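Local coordinates for Sn-glycerol-3-phosphate ABC transporter substrate-binding protein UspB (Mycobacterium tuberculosis, PDB 4MFI), which probably binds glycerophosphocholine and hands it to an ABC transporter for uptake into Mycobacterium tuberculosis, at residues A[152-157]-A[271-276]; A[206-211]-A[301-306]; A[287-292]-A[365-370]; A[199-204]-A[255-260]. All blocks are in the same frame, centred on the assembly; numbering follows the deposited sequence.

Interaction 1: residues A[152-157]-A[271-276]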
loop_
_atom_site.group_PDB
_atom_site.type_symbol
_atom_site.label_atom_id
_atom_site.label_comp_id
_atom_site.label_asym_id
_atom_site.label_seq_id
_atom_site.Cartn_x
_atom_site.Cartn_y
_atom_site.Cartn_z
ATOM N N ARG A 152 -0.258 -6.747 2.177
ATOM C CA ARG A 152 0.185 -5.375 2.405
ATOM C C ARG A 152 1.594 -5.124 1.882
ATOM O O ARG A 152 2.439 -6.014 1.891
ATOM C CB ARG A 152 0.100 -5.027 3.899
ATOM C CG ARG A 152 -1.267 -5.357 4.551
ATOM C CD ARG A 152 -2.479 -4.738 3.811
ATOM N NE ARG A 152 -2.185 -3.345 3.513
ATOM C CZ ARG A 152 -2.382 -2.328 4.346
ATOM N NH1 ARG A 152 -3.018 -2.500 5.505
ATOM N NH2 ARG A 152 -1.974 -1.121 3.987
ATOM N N SER A 153 1.827 -3.892 1.436
ATOM C CA SER A 153 3.092 -3.480 0.849
ATOM C C SER A 153 3.420 -2.080 1.340
ATOM O O SER A 153 2.582 -1.422 1.962
ATOM C CB SER A 153 2.935 -3.422 -0.661
ATOM O OG SER A 153 1.903 -2.502 -0.975
ATOM N N THR A 154 4.640 -1.627 1.064
ATOM C CA THR A 154 5.004 -0.223 1.238
ATOM C C THR A 154 5.907 0.175 0.081
ATOM O O THR A 154 6.411 -0.686 -0.645
ATOM C CB THR A 154 5.806 0.045 2.537
ATOM O OG1 THR A 154 7.142 -0.443 2.376
ATOM C CG2 THR A 154 5.154 -0.586 3.756
ATOM N N PRO A 155 6.133 1.480 -0.094
ATOM C CA PRO A 155 7.213 1.858 -1.006
ATOM C C PRO A 155 8.582 1.491 -0.421
ATOM O O PRO A 155 8.737 1.315 0.795
ATOM C CB PRO A 155 7.064 3.380 -1.101
ATOM C CG PRO A 155 5.614 3.630 -0.784
ATOM C CD PRO A 155 5.330 2.646 0.313
ATOM N N LEU A 156 9.565 1.381 -1.304
ATOM C CA LEU A 156 10.928 1.029 -0.940
ATOM C C LEU A 156 11.855 1.813 -1.865
ATOM O O LEU A 156 11.506 2.064 -3.018
ATOM C CB LEU A 156 11.127 -0.471 -1.143
ATOM C CG LEU A 156 12.312 -1.126 -0.446
ATOM C CD1 LEU A 156 12.215 -0.937 1.057
ATOM C CD2 LEU A 156 12.361 -2.612 -0.807
ATOM N N PHE A 157 13.021 2.215 -1.361
ATOM C CA PHE A 157 13.992 2.962 -2.162
ATOM C C PHE A 157 15.031 1.988 -2.714
ATOM O O PHE A 157 15.825 1.423 -1.968
ATOM C CB PHE A 157 14.653 4.058 -1.308
ATOM C CG PHE A 157 15.481 5.038 -2.096
ATOM C CD1 PHE A 157 16.773 4.715 -2.506
ATOM C CD2 PHE A 157 14.978 6.298 -2.406
ATOM C CE1 PHE A 157 17.542 5.630 -3.245
ATOM C CE2 PHE A 157 15.740 7.219 -3.126
ATOM C CZ PHE A 157 17.021 6.883 -3.551
ATOM N N ALA A 271 9.666 2.296 -5.492
ATOM C CA ALA A 271 8.687 1.378 -6.043
ATOM C C ALA A 271 8.166 0.493 -4.922
ATOM O O ALA A 271 8.643 0.571 -3.797
ATOM C CB ALA A 271 9.309 0.540 -7.158
ATOM N N SER A 272 7.194 -0.356 -5.219
ATOM C CA SER A 272 6.631 -1.196 -4.172
ATOM C C SER A 272 7.599 -2.261 -3.681
ATOM O O SER A 272 8.436 -2.766 -4.442
ATOM C CB SER A 272 5.363 -1.875 -4.680
ATOM O OG SER A 272 4.743 -2.633 -3.659
ATOM N N THR A 273 7.461 -2.615 -2.406
ATOM C CA THR A 273 8.089 -3.823 -1.879
ATOM C C THR A 273 7.645 -5.050 -2.686
ATOM O O THR A 273 8.362 -6.053 -2.751
ATOM C CB THR A 273 7.744 -4.032 -0.386
ATOM O OG1 THR A 273 6.329 -3.896 -0.195
ATOM C CG2 THR A 273 8.452 -3.007 0.470
ATOM N N GLY A 274 6.471 -4.963 -3.310
ATOM C CA GLY A 274 5.961 -6.050 -4.127
ATOM C C GLY A 274 6.789 -6.313 -5.372
ATOM O O GLY A 274 6.659 -7.371 -5.998
ATOM N N SER A 275 7.640 -5.357 -5.733
ATOM C CA SER A 275 8.499 -5.496 -6.902
ATOM C C SER A 275 9.853 -6.105 -6.571
ATOM O O SER A 275 10.649 -6.368 -7.474
ATOM C CB SER A 275 8.708 -4.140 -7.577
ATOM O OG SER A 275 7.496 -3.678 -8.145
ATOM N N LEU A 276 10.119 -6.331 -5.287
ATOM C CA LEU A 276 11.439 -6.797 -4.859
ATOM C C LEU A 276 11.849 -8.129 -5.497
ATOM O O LEU A 276 12.964 -8.256 -6.008
ATOM C CB LEU A 276 11.528 -6.868 -3.327
ATOM C CG LEU A 276 12.855 -7.342 -2.724
ATOM C CD1 LEU A 276 14.027 -6.476 -3.193
ATOM C CD2 LEU A 276 12.784 -7.358 -1.201
#
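One residue, Thr-273, grips both backbone polar atoms of Thr-154, and one of the two bonds uses its side chain. Thr-154 N donates to the hydroxyl OG1 of Thr-273 over 3.1 Å, at 164°. In return Thr-273 N donates to Thr-154 O over 2.8 Å, nearly in line with the C=O bond. The first torsion of Thr-273 (chi1 49°) sets OG1 between its own N and carbonyl carbon, where it faces Thr-154. The methyl CG2 packs 3.5 Å from Thr-154 OG1 and also lies against CB and CD2 of Leu-156, whose side chain it meets at about a right angle. Beyond this the strands pair antiparallel. Leu-156 and Ala-271 are bonded both ways, Leu-156 N to Ala-271 O at 2.8 Å and Ala-271 N to Leu-156 O at 3.1 Å. Pro-155 has no N-H, and it sits opposite Ser-272 in a non-hydrogen-bonded pair. Ser-272 OG accepts from Gly-274 N in an ST turn as the chain leaves the strand. Strands 144-160 and 268-272 are thus joined at a buried place in the main sheet. The threonine hydroxyl takes over the acceptor role just where strand 268-272 ends, which keeps the buried Thr-154 amide satisfied.

Interaction 2: residues A[206-211]-A[301-306]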
loop_
_atom_site.group_PDB
_atom_site.type_symbol
_atom_site.label_atom_id
_atom_site.label_comp_id
_atom_site.label_asym_id
_atom_site.label_seq_id
_atom_site.Cartn_x
_atom_site.Cartn_y
_atom_site.Cartn_z
ATOM N N ILE A 206 2.105 7.186 -8.803
ATOM C CA ILE A 206 2.811 8.340 -8.255
ATOM C C ILE A 206 2.110 9.002 -7.053
ATOM O O ILE A 206 2.784 9.462 -6.137
ATOM C CB ILE A 206 3.167 9.378 -9.359
ATOM C CG1 ILE A 206 4.124 10.459 -8.836
ATOM C CG2 ILE A 206 1.904 10.012 -9.920
ATOM C CD1 ILE A 206 5.454 9.910 -8.347
ATOM N N SER A 207 0.776 9.031 -7.007
ATOM C CA SER A 207 0.169 9.606 -5.797
ATOM C C SER A 207 0.493 8.785 -4.554
ATOM O O SER A 207 0.547 9.321 -3.451
ATOM C CB SER A 207 -1.342 9.825 -5.914
ATOM O OG SER A 207 -2.047 8.597 -5.926
ATOM N N TRP A 208 0.731 7.487 -4.733
ATOM C CA TRP A 208 1.143 6.642 -3.618
ATOM C C TRP A 208 2.589 6.896 -3.214
ATOM O O TRP A 208 2.875 7.122 -2.037
ATOM C CB TRP A 208 0.945 5.172 -3.983
ATOM C CG TRP A 208 1.105 4.206 -2.848
ATOM C CD1 TRP A 208 0.407 4.191 -1.669
ATOM C CD2 TRP A 208 1.976 3.070 -2.812
ATOM N NE1 TRP A 208 0.805 3.124 -0.897
ATOM C CE2 TRP A 208 1.766 2.418 -1.578
ATOM C CE3 TRP A 208 2.923 2.540 -3.704
ATOM C CZ2 TRP A 208 2.454 1.257 -1.219
ATOM C CZ3 TRP A 208 3.613 1.394 -3.343
ATOM C CH2 TRP A 208 3.375 0.762 -2.111
ATOM N N THR A 209 3.501 6.860 -4.184
ATOM C CA THR A 209 4.924 6.988 -3.867
ATOM C C THR A 209 5.340 8.411 -3.505
ATOM O O THR A 209 6.281 8.593 -2.730
ATOM C CB THR A 209 5.844 6.460 -4.985
ATOM O OG1 THR A 209 5.646 7.235 -6.171
ATOM C CG2 THR A 209 5.580 4.979 -5.270
ATOM N N PHE A 210 4.661 9.420 -4.039
ATOM C CA PHE A 210 4.987 10.814 -3.709
ATOM C C PHE A 210 4.526 11.183 -2.306
ATOM O O PHE A 210 4.987 12.165 -1.728
ATOM C CB PHE A 210 4.363 11.769 -4.742
ATOM C CG PHE A 210 4.577 13.234 -4.438
ATOM C CD1 PHE A 210 5.805 13.836 -4.667
ATOM C CD2 PHE A 210 3.532 14.010 -3.939
ATOM C CE1 PHE A 210 5.994 15.184 -4.386
ATOM C CE2 PHE A 210 3.717 15.358 -3.660
ATOM C CZ PHE A 210 4.949 15.945 -3.885
ATOM N N GLN A 211 3.610 10.395 -1.755
ATOM C CA GLN A 211 3.068 10.677 -0.440
ATOM C C GLN A 211 4.176 10.791 0.599
ATOM O O GLN A 211 4.132 11.650 1.483
ATOM C CB GLN A 211 2.116 9.553 -0.046
ATOM C CG GLN A 211 0.767 10.050 0.336
ATOM C CD GLN A 211 -0.232 8.962 0.667
ATOM O OE1 GLN A 211 -1.205 9.223 1.368
ATOM N NE2 GLN A 211 -0.017 7.744 0.149
ATOM N N ALA A 301 7.573 8.804 7.147
ATOM C CA ALA A 301 7.311 9.425 5.853
ATOM C C ALA A 301 7.227 8.356 4.787
ATOM O O ALA A 301 7.768 8.496 3.689
ATOM C CB ALA A 301 8.377 10.464 5.520
ATOM N N CYS A 302 6.530 7.277 5.129
ATOM C CA CYS A 302 6.357 6.145 4.234
ATOM C C CYS A 302 4.953 5.595 4.423
ATOM O O CYS A 302 4.589 5.217 5.528
ATOM C CB CYS A 302 7.378 5.057 4.563
ATOM S SG CYS A 302 7.288 3.626 3.454
ATOM N N PRO A 303 4.157 5.546 3.345
ATOM C CA PRO A 303 2.800 5.010 3.466
ATOM C C PRO A 303 2.801 3.494 3.391
ATOM O O PRO A 303 3.810 2.865 3.051
ATOM C CB PRO A 303 2.105 5.571 2.223
ATOM C CG PRO A 303 3.208 5.590 1.207
ATOM C CD PRO A 303 4.441 6.013 1.976
ATOM N N THR A 304 1.658 2.910 3.710
ATOM C CA THR A 304 1.435 1.503 3.432
ATOM C C THR A 304 0.493 1.391 2.239
ATOM O O THR A 304 -0.042 2.396 1.763
ATOM C CB THR A 304 0.813 0.820 4.629
ATOM O OG1 THR A 304 -0.442 1.443 4.887
ATOM C CG2 THR A 304 1.716 0.977 5.852
ATOM N N GLY A 305 0.291 0.173 1.752
ATOM C CA GLY A 305 -0.560 -0.059 0.602
ATOM C C GLY A 305 -1.066 -1.485 0.586
ATOM O O GLY A 305 -0.697 -2.297 1.439
ATOM N N GLY A 306 -1.912 -1.799 -0.387
ATOM C CA GLY A 306 -2.434 -3.149 -0.527
ATOM C C GLY A 306 -3.866 -3.309 -0.052
ATOM O O GLY A 306 -4.653 -2.362 -0.101
#
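Trp-208 reaches the chain at Pro-303 to Gly-305 because its CG stands anti to the backbone N (chi1 -170°), with chi2 at 58° setting the turn of the indole. The ring N-H then meets Thr-304 O. NE1 donates to that oxygen over 2.9 Å in a nearly straight bond of 174°. The oxygen lies in the ring plane, but the donor stands well above the carbonyl plane. Pro-303 CG sits over one face of the indole, offset toward the rim, and also touches Trp-208 O at 3.6 Å. Gly-305 has no side chain, which lets its CA come obliquely to 3.8 Å from Trp-208 CZ2. Gln-211, three residues on, adds a second contact. Its NE2 packs 3.7 Å from Pro-303 CB, while its amide is bonded to Asp-382 and Gln-381. In the loop, Thr-304 OG1 bonds to Asp-138. Ser-153 and Pro-155 of strand 144-160 also pack on the indole. The buried tryptophan therefore ties helix 206-209 to the loop that turns a corner and leads into strand 307-310 of the mixed sheet. The setting is a protein of the extracellular solute-binding family, with its alpha/beta domains.

Interaction 3: residues A[287-292]-A[365-370]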
loop_
_atom_site.group_PDB
_atom_site.type_symbol
_atom_site.label_atom_id
_atom_site.label_comp_id
_atom_site.label_asym_id
_atom_site.label_seq_id
_atom_site.Cartn_x
_atom_site.Cartn_y
_atom_site.Cartn_z
ATOM N N PHE A 287 22.418 -4.401 -6.268
ATOM C CA PHE A 287 21.526 -3.325 -5.863
ATOM C C PHE A 287 21.216 -3.375 -4.376
ATOM O O PHE A 287 21.311 -4.426 -3.723
ATOM C CB PHE A 287 20.235 -3.300 -6.709
ATOM C CG PHE A 287 19.257 -4.396 -6.376
ATOM C CD1 PHE A 287 19.378 -5.650 -6.954
ATOM C CD2 PHE A 287 18.199 -4.159 -5.510
ATOM C CE1 PHE A 287 18.477 -6.658 -6.655
ATOM C CE2 PHE A 287 17.290 -5.165 -5.201
ATOM C CZ PHE A 287 17.427 -6.415 -5.780
ATOM N N GLY A 288 20.863 -2.216 -3.839
ATOM C CA GLY A 288 20.435 -2.108 -2.463
ATOM C C GLY A 288 18.968 -1.744 -2.347
ATOM O O GLY A 288 18.336 -1.232 -3.283
ATOM N N ALA A 289 18.420 -2.038 -1.178
ATOM C CA ALA A 289 17.103 -1.568 -0.790
ATOM C C ALA A 289 17.278 -0.756 0.476
ATOM O O ALA A 289 18.047 -1.137 1.355
ATOM C CB ALA A 289 16.171 -2.735 -0.547
ATOM N N ALA A 290 16.573 0.367 0.552
ATOM C CA ALA A 290 16.643 1.266 1.690
ATOM C C ALA A 290 15.239 1.722 2.049
ATOM O O ALA A 290 14.362 1.818 1.175
ATOM C CB ALA A 290 17.512 2.469 1.348
ATOM N N PRO A 291 15.009 2.015 3.335
ATOM C CA PRO A 291 13.741 2.653 3.687
ATOM C C PRO A 291 13.703 4.042 3.074
ATOM O O PRO A 291 14.752 4.626 2.762
ATOM C CB PRO A 291 13.808 2.746 5.216
ATOM C CG PRO A 291 15.253 2.798 5.524
ATOM C CD PRO A 291 15.930 1.933 4.482
ATOM N N LEU A 292 12.504 4.570 2.887
ATOM C CA LEU A 292 12.384 5.942 2.426
ATOM C C LEU A 292 12.962 6.870 3.494
ATOM O O LEU A 292 12.912 6.552 4.681
ATOM C CB LEU A 292 10.923 6.295 2.149
ATOM C CG LEU A 292 10.369 5.926 0.768
ATOM C CD1 LEU A 292 10.469 4.438 0.443
ATOM C CD2 LEU A 292 8.936 6.425 0.669
ATOM N N ASN A 365 17.478 -13.425 3.250
ATOM C CA ASN A 365 16.989 -12.340 2.400
ATOM C C ASN A 365 17.043 -10.976 3.089
ATOM O O ASN A 365 16.010 -10.464 3.518
ATOM C CB ASN A 365 15.537 -12.623 1.986
ATOM C CG ASN A 365 15.391 -13.900 1.177
ATOM O OD1 ASN A 365 15.470 -13.879 -0.051
ATOM N ND2 ASN A 365 15.168 -15.017 1.860
ATOM N N PRO A 366 18.242 -10.378 3.201
ATOM C CA PRO A 366 18.376 -9.111 3.931
ATOM C C PRO A 366 17.544 -7.949 3.374
ATOM O O PRO A 366 17.207 -7.047 4.134
ATOM C CB PRO A 366 19.873 -8.797 3.813
ATOM C CG PRO A 366 20.514 -10.119 3.655
ATOM C CD PRO A 366 19.555 -10.927 2.817
ATOM N N ARG A 367 17.229 -7.947 2.085
ATOM C CA ARG A 367 16.435 -6.847 1.540
ATOM C C ARG A 367 14.967 -7.020 1.936
ATOM O O ARG A 367 14.223 -6.041 2.094
ATOM C CB ARG A 367 16.627 -6.732 0.022
ATOM C CG ARG A 367 18.017 -6.220 -0.366
ATOM C CD ARG A 367 18.210 -6.119 -1.877
ATOM N NE ARG A 367 18.211 -7.437 -2.500
ATOM C CZ ARG A 367 19.157 -7.896 -3.316
ATOM N NH1 ARG A 367 19.054 -9.121 -3.816
ATOM N NH2 ARG A 367 20.195 -7.137 -3.647
ATOM N N ALA A 368 14.563 -8.272 2.134
ATOM C CA ALA A 368 13.268 -8.556 2.737
ATOM C C ALA A 368 13.268 -8.038 4.173
ATOM O O ALA A 368 12.245 -7.551 4.663
ATOM C CB ALA A 368 12.969 -10.047 2.697
ATOM N N ARG A 369 14.418 -8.108 4.843
ATOM C CA ARG A 369 14.520 -7.542 6.196
ATOM C C ARG A 369 14.443 -6.008 6.209
ATOM O O ARG A 369 13.843 -5.427 7.119
ATOM C CB ARG A 369 15.774 -8.021 6.935
ATOM C CG ARG A 369 15.682 -7.800 8.447
ATOM C CD ARG A 369 17.017 -7.957 9.164
ATOM N NE ARG A 369 17.568 -9.308 9.080
ATOM C CZ ARG A 369 17.178 -10.338 9.833
ATOM N NH1 ARG A 369 16.203 -10.192 10.726
ATOM N NH2 ARG A 369 17.756 -11.524 9.683
ATOM N N VAL A 370 15.027 -5.344 5.211
ATOM C CA VAL A 370 14.867 -3.889 5.100
ATOM C C VAL A 370 13.385 -3.515 5.019
ATOM O O VAL A 370 12.918 -2.612 5.728
ATOM C CB VAL A 370 15.618 -3.316 3.882
ATOM C CG1 VAL A 370 15.240 -1.850 3.645
ATOM C CG2 VAL A 370 17.120 -3.467 4.070
HETATM O O HOH W 1 22.330 -7.380 -5.528
#
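Strand 287-290 and the start of helix 366-374 run in roughly the same direction, Ala-289 lying nearest Arg-367 and Ala-290 nearest Val-370. The axes of the two short segments make an angle of 25° and come within 7.9 Å. Arg-367 makes the largest contribution. Its CG packs 3.9 Å from Ala-289 CB. The chain then bends at chi3 (-67°), which places NE near the Phe-287 ring. The guanidinium lies flat on one face of that ring, with the planes only 6° apart. Arg-367 CZ is 3.8 Å from the ring centroid, a cation-pi contact, and NH2 sits above the middle of the ring. At the edge of the guanidinium the same NH2 donates to Phe-287 O over 2.9 Å, close to the guanidinium plane, and to water 1, which accepts as well from Phe-287 N. NH2 thus reaches Phe-287 O directly and Phe-287 N through the water. Further along the helix, Val-370 CG1 packs on Ala-289 O at 3.7 Å and on Pro-291 CD. Leu-276 and Ile-279 of helix 276-282 also touch the phenyl ring. The bonds at the edge fix the turn of the guanidinium and so help hold the stack flat. The positive charge probably gains from the ring and the carbonyl together, at a place only partly buried.

Interaction 4: residues A[199-204]-A[255-260]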
loop_
_atom_site.group_PDB
_atom_site.type_symbol
_atom_site.label_atom_id
_atom_site.label_comp_id
_atom_site.label_asym_id
_atom_site.label_seq_id
_atom_site.Cartn_x
_atom_site.Cartn_y
_atom_site.Cartn_z
ATOM N N GLY A 199 14.055 7.501 -11.116
ATOM C CA GLY A 199 12.779 7.453 -11.813
ATOM C C GLY A 199 11.641 7.601 -10.828
ATOM O O GLY A 199 11.641 6.972 -9.770
ATOM N N TRP A 200 10.679 8.444 -11.190
ATOM C CA TRP A 200 9.414 8.576 -10.467
ATOM C C TRP A 200 8.361 7.753 -11.181
ATOM O O TRP A 200 8.315 7.730 -12.411
ATOM C CB TRP A 200 8.950 10.035 -10.460
ATOM C CG TRP A 200 9.809 10.964 -9.651
ATOM C CD1 TRP A 200 10.718 11.872 -10.126
ATOM C CD2 TRP A 200 9.821 11.092 -8.222
ATOM N NE1 TRP A 200 11.302 12.543 -9.080
ATOM C CE2 TRP A 200 10.762 12.093 -7.900
ATOM C CE3 TRP A 200 9.133 10.453 -7.185
ATOM C CZ2 TRP A 200 11.040 12.464 -6.588
ATOM C CZ3 TRP A 200 9.404 10.828 -5.877
ATOM C CH2 TRP A 200 10.353 11.820 -5.590
ATOM N N ALA A 201 7.479 7.110 -10.417
ATOM C CA ALA A 201 6.383 6.360 -11.017
ATOM C C ALA A 201 5.495 7.267 -11.865
ATOM O O ALA A 201 5.425 8.483 -11.635
ATOM C CB ALA A 201 5.550 5.708 -9.935
ATOM N N ASN A 202 4.796 6.668 -12.827
ATOM C CA ASN A 202 3.816 7.402 -13.627
ATOM C C ASN A 202 2.462 7.468 -12.919
ATOM O O ASN A 202 2.370 7.174 -11.723
ATOM C CB ASN A 202 3.701 6.827 -15.046
ATOM C CG ASN A 202 3.071 5.440 -15.084
ATOM O OD1 ASN A 202 2.530 4.938 -14.090
ATOM N ND2 ASN A 202 3.117 4.823 -16.255
ATOM N N ALA A 203 1.413 7.831 -13.648
ATOM C CA ALA A 203 0.114 8.066 -13.018
ATOM C C ALA A 203 -0.521 6.823 -12.400
ATOM O O ALA A 203 -1.526 6.924 -11.699
ATOM C CB ALA A 203 -0.847 8.716 -13.999
ATOM N N ASP A 204 0.037 5.645 -12.659
ATOM C CA ASP A 204 -0.506 4.457 -12.009
ATOM C C ASP A 204 -0.098 4.294 -10.546
ATOM O O ASP A 204 -0.730 3.526 -9.817
ATOM C CB ASP A 204 -0.167 3.196 -12.800
ATOM C CG ASP A 204 -1.163 2.926 -13.916
ATOM O OD1 ASP A 204 -2.343 3.332 -13.787
ATOM O OD2 ASP A 204 -0.767 2.299 -14.919
ATOM N N ASN A 255 7.721 4.689 -17.044
ATOM C CA ASN A 255 6.497 3.938 -17.291
ATOM C C ASN A 255 6.441 2.666 -16.451
ATOM O O ASN A 255 5.586 2.530 -15.572
ATOM C CB ASN A 255 6.336 3.606 -18.773
ATOM C CG ASN A 255 5.116 2.740 -19.048
ATOM O OD1 ASN A 255 4.151 2.737 -18.280
ATOM N ND2 ASN A 255 5.158 1.994 -20.147
ATOM N N ASP A 256 7.346 1.733 -16.722
ATOM C CA ASP A 256 7.420 0.498 -15.939
ATOM C C ASP A 256 8.606 0.644 -15.004
ATOM O O ASP A 256 9.722 0.220 -15.318
ATOM C CB ASP A 256 7.580 -0.729 -16.843
ATOM C CG ASP A 256 7.483 -2.051 -16.076
ATOM O OD1 ASP A 256 7.764 -2.083 -14.856
ATOM O OD2 ASP A 256 7.143 -3.075 -16.702
ATOM N N ILE A 257 8.353 1.244 -13.847
ATOM C CA ILE A 257 9.435 1.675 -12.976
ATOM C C ILE A 257 10.323 0.534 -12.471
ATOM O O ILE A 257 11.549 0.668 -12.451
ATOM C CB ILE A 257 8.908 2.559 -11.816
ATOM C CG1 ILE A 257 10.063 3.267 -11.110
ATOM C CG2 ILE A 257 8.030 1.763 -10.845
ATOM C CD1 ILE A 257 9.595 4.348 -10.173
ATOM N N ALA A 258 9.721 -0.584 -12.084
ATOM C CA ALA A 258 10.497 -1.714 -11.579
ATOM C C ALA A 258 11.410 -2.246 -12.671
ATOM O O ALA A 258 12.588 -2.530 -12.440
ATOM C CB ALA A 258 9.582 -2.807 -11.078
ATOM N N ASN A 259 10.858 -2.376 -13.867
ATOM C CA ASN A 259 11.631 -2.824 -15.010
ATOM C C ASN A 259 12.713 -1.827 -15.455
ATOM O O ASN A 259 13.818 -2.223 -15.833
ATOM C CB ASN A 259 10.684 -3.143 -16.155
ATOM C CG ASN A 259 11.303 -4.034 -17.167
ATOM O OD1 ASN A 259 11.536 -5.217 -16.917
ATOM N ND2 ASN A 259 11.585 -3.477 -18.328
ATOM N N GLU A 260 12.403 -0.536 -15.424
ATOM C CA GLU A 260 13.412 0.461 -15.780
ATOM C C GLU A 260 14.566 0.462 -14.789
ATOM O O GLU A 260 15.718 0.681 -15.167
ATOM C CB GLU A 260 12.792 1.854 -15.912
ATOM C CG GLU A 260 11.971 2.018 -17.184
ATOM C CD GLU A 260 11.549 3.451 -17.433
ATOM O OE1 GLU A 260 12.213 4.375 -16.918
ATOM O OE2 GLU A 260 10.550 3.653 -18.152
HETATM O O HOH W 2 5.661 3.737 -13.148
#
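Ile-257 reaches the backbone of strand 198-201 with its methyl CD1, whereas Asn-202 and Asn-255 lie side by side with their side chains pointing the same way. The isoleucine is stretched out, CG1 anti to its backbone N (chi1 -167°) and CD1 extended beyond it (chi2 168°). That puts the methyl CD1 of Ile-257 3.4 Å from Gly-199 O and 3.5 Å from Ala-201 N. Ala-201 CB is a looser neighbour of the same methyl. The side-chain amides of Asn-202 and Asn-255 are turned 37° against each other. Asn-202 ND2 is 3.1 Å from Asn-255 OD1, but the angle is poor and this is not a hydrogen bond. A water makes the real polar link: water 2 accepts from Asn-202 N and donates to Asn-255 O over 2.7 Å. Each loop also has its own bonds. Asn-202 OD1 accepts from Asp-204 N in an Asx turn, at 3.0 Å. Asp-256 is the N-cap of helix 257-262, its OD1 taking Asn-259 N from above the carboxylate plane. Asn-255 N donates to Glu-260 OE2, a bond within the segment that ties Asn-255, just before the helix, to its first turn. The contact is therefore a methyl packed on backbone amide atoms at the buried strand and a water bridge toward the exposed Asn-255, and across the two segments no direct hydrogen bond forms.

In the fold
Interactions 1 and 2 lie nearest the chain centre and are buried, save for a partly exposed Ser-272. Interaction 3 is farther out and only partly buried. Interaction 4, about as far out, is largely buried, with its asparagines toward solvent. Interactions 1 and 3 share the main sheet, where Phe-157 and Ala-290 are bonded. Residues 301-306 lie against strand 144-160: Arg-152 and Ser-153 bond to Gly-305. Interaction 4 meets interaction 1 through Ile-257 and Ala-271, and interaction 2 through Ala-201 and Ile-206. The chemistry follows place: direct hydrogen bonds in interactions 1 and 2, a cation stacked on a ring, with direct and water-mediated bonds, in interaction 3, and a methyl with a water bridge in interaction 4.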